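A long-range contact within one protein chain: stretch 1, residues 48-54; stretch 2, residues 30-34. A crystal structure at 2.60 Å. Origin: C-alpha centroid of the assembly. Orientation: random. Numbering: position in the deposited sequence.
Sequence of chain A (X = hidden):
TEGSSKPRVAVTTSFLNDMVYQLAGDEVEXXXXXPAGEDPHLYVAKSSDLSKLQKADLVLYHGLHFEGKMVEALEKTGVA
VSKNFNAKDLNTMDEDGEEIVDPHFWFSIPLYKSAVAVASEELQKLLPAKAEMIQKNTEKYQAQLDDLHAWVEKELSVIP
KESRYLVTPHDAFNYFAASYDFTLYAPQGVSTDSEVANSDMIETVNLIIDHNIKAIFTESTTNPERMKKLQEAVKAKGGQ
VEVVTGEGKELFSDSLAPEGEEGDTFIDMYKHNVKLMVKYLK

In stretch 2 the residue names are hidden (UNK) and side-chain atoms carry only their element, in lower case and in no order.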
# COMPACT_ATOMS: atom_id res chain seq x y z
N SER A 48 12.11 -21.16 5.85
CA SER A 48 13.00 -20.08 6.24
C SER A 48 12.22 -18.91 6.84
O SER A 48 12.63 -18.32 7.84
CB SER A 48 13.83 -19.60 5.05
OG SER A 48 12.99 -19.19 3.98
N ASP A 49 11.10 -18.57 6.21
CA ASP A 49 10.25 -17.49 6.71
C ASP A 49 9.77 -17.78 8.13
O ASP A 49 10.03 -17.01 9.04
CB ASP A 49 9.05 -17.28 5.78
CG ASP A 49 9.44 -16.63 4.47
OD1 ASP A 49 8.79 -16.93 3.44
OD2 ASP A 49 10.39 -15.82 4.46
N LEU A 50 9.07 -18.90 8.30
CA LEU A 50 8.60 -19.29 9.62
C LEU A 50 9.76 -19.28 10.61
O LEU A 50 9.58 -18.93 11.78
CB LEU A 50 7.95 -20.68 9.58
CG LEU A 50 6.56 -20.81 8.95
CD1 LEU A 50 5.61 -19.76 9.50
CD2 LEU A 50 6.63 -20.73 7.43
N SER A 51 10.94 -19.64 10.14
CA SER A 51 12.14 -19.61 10.97
C SER A 51 12.44 -18.18 11.42
O SER A 51 12.68 -17.93 12.60
CB SER A 51 13.33 -20.18 10.20
OG SER A 51 14.52 -20.10 10.97
N LYS A 52 12.41 -17.25 10.47
CA LYS A 52 12.64 -15.84 10.75
C LYS A 52 11.68 -15.33 11.82
O LYS A 52 12.07 -14.58 12.72
CB LYS A 52 12.48 -15.02 9.48
CG LYS A 52 13.48 -15.35 8.38
CD LYS A 52 12.90 -15.03 7.01
CE LYS A 52 13.95 -15.11 5.91
NZ LYS A 52 14.83 -13.91 5.90
N LEU A 53 10.42 -15.73 11.72
CA LEU A 53 9.41 -15.33 12.69
C LEU A 53 9.75 -15.88 14.07
O LEU A 53 9.59 -15.20 15.08
CB LEU A 53 8.04 -15.84 12.27
CG LEU A 53 7.50 -15.35 10.93
CD1 LEU A 53 6.16 -15.99 10.62
CD2 LEU A 53 7.37 -13.83 10.94
N GLN A 54 10.20 -17.13 14.08
CA GLN A 54 10.51 -17.83 15.32
C GLN A 54 11.74 -17.24 16.01
O GLN A 54 11.75 -17.05 17.23
CB GLN A 54 10.72 -19.32 15.03
CG GLN A 54 10.16 -20.26 16.09
CD GLN A 54 11.11 -20.46 17.25
OE1 GLN A 54 10.69 -20.78 18.37
NE2 GLN A 54 12.40 -20.28 17.01
N UNK A 30 16.78 -5.71 11.27
CA UNK A 30 15.55 -5.98 10.53
C UNK A 30 15.56 -7.22 9.62
O UNK A 30 16.49 -7.43 8.84
c UNK A 30 15.09 -4.71 9.79
n UNK A 30 15.82 -2.69 7.74
c UNK A 30 14.61 -3.59 10.73
n UNK A 30 15.47 -1.52 9.69
c UNK A 30 14.27 -2.28 10.04
c UNK A 30 16.18 -1.74 8.59
n UNK A 30 17.26 -1.01 8.33
N UNK A 31 14.52 -8.03 9.74
CA UNK A 31 14.38 -9.25 8.95
C UNK A 31 13.19 -9.15 8.01
O UNK A 31 12.09 -9.59 8.33
c UNK A 31 15.38 -11.43 9.74
c UNK A 31 14.22 -10.46 9.86
o UNK A 31 15.39 -12.23 8.78
o UNK A 31 16.28 -11.39 10.61
N UNK A 32 13.42 -8.57 6.84
CA UNK A 32 12.36 -8.45 5.85
C UNK A 32 12.04 -9.81 5.25
O UNK A 32 12.92 -10.52 4.78
c UNK A 32 11.74 -7.34 3.61
c UNK A 32 12.15 -6.27 2.63
c UNK A 32 12.76 -7.47 4.74
c UNK A 32 10.35 -7.06 4.17
N UNK A 33 10.76 -10.16 5.27
CA UNK A 33 10.32 -11.45 4.77
C UNK A 33 9.93 -11.36 3.30
O UNK A 33 10.47 -12.08 2.46
c UNK A 33 9.13 -11.97 5.58
c UNK A 33 9.30 -11.87 7.10
c UNK A 33 8.23 -12.69 7.79
c UNK A 33 10.68 -12.33 7.51
N UNK A 34 9.00 -10.47 2.99
CA UNK A 34 8.53 -10.28 1.63
C UNK A 34 9.35 -9.21 0.91
O UNK A 34 9.26 -8.03 1.23
c UNK A 34 6.52 -9.85 0.18
c UNK A 34 6.22 -10.86 2.46
c UNK A 34 7.04 -9.89 1.60
c UNK A 34 4.75 -10.55 2.51
O HOH W 1 12.01 -14.12 3.09

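Position 30 carries seven side-chain atoms, four carbons and three nitrogens. Three carbons run out in a row to a nitrogen, which is followed by a carbon bearing two more nitrogens. That planar end is a guanidinium group, so the residue is Arg30. It lies on the strand, and its nearest side-chain atom, Arg30 CB, is 10.0 Å from Lys52 NZ. One of its terminal nitrogens is hydrogen-bonded elsewhere in the structure.

Position 31 has four side-chain atoms, two carbons and two oxygens. Both oxygens sit on the second carbon, which makes a short carboxylate. CA-to-CB points toward the helix, and one oxygen lies 3.4 Å from NZ of Lys52. A carboxylate one carbon beyond CB identifies Asp31. An amide would also fit the bare shape, but the elements rule it out. OD1 is the oxygen that faces Lys52; OD2 is hydrogen-bonded elsewhere in the structure.

Position 32 has four carbons, forked at the second. CA-to-CB points away from the helix, and its nearest side-chain atom, CB, is 6.9 Å from Lys52 NZ. A fork at the second carbon means Leu32. Its backbone makes the nearest approach, with Leu32 O 4.0 Å from Lys52 NZ.

Position 33 again has four carbons, forked at the second. CA-to-CB points sideways, but the end of the side chain comes nearer to the helix. One methyl is 3.5 Å from Lys52 CD, and the other is 3.5 Å from Leu53 CD2. The fork gives Leu33. Its CD2 meets the lysine and its CD1 meets the leucine.

Position 34 has four carbons, forked at the first, with one arm two carbons long. That pattern is Ile34. It is buried, but CA-to-CB points away from the helix and it makes no contact with stretch 1.

The contact is small, with 251 Å² buried in total. Lys52 and Leu33 contribute most of it. The lysine's aliphatic chain packs on Leu33, and its amine goes on to Asp31. Lys52 NZ lies 3.4 Å from Asp31 OD1, which is long, and the hydrogen bond within this salt bridge is weak. Leu33 and Leu53 add an apolar contact one residue farther along the helix. Near Asp49, a water donates to Leu33 O at 2.6 Å and to Asp49 OD2 at 2.7 Å. It thus joins a backbone carbonyl to a carboxylate, two acceptors that could not bond directly without a proton between them.

Stretch 2, residues 30-34: RDLLI
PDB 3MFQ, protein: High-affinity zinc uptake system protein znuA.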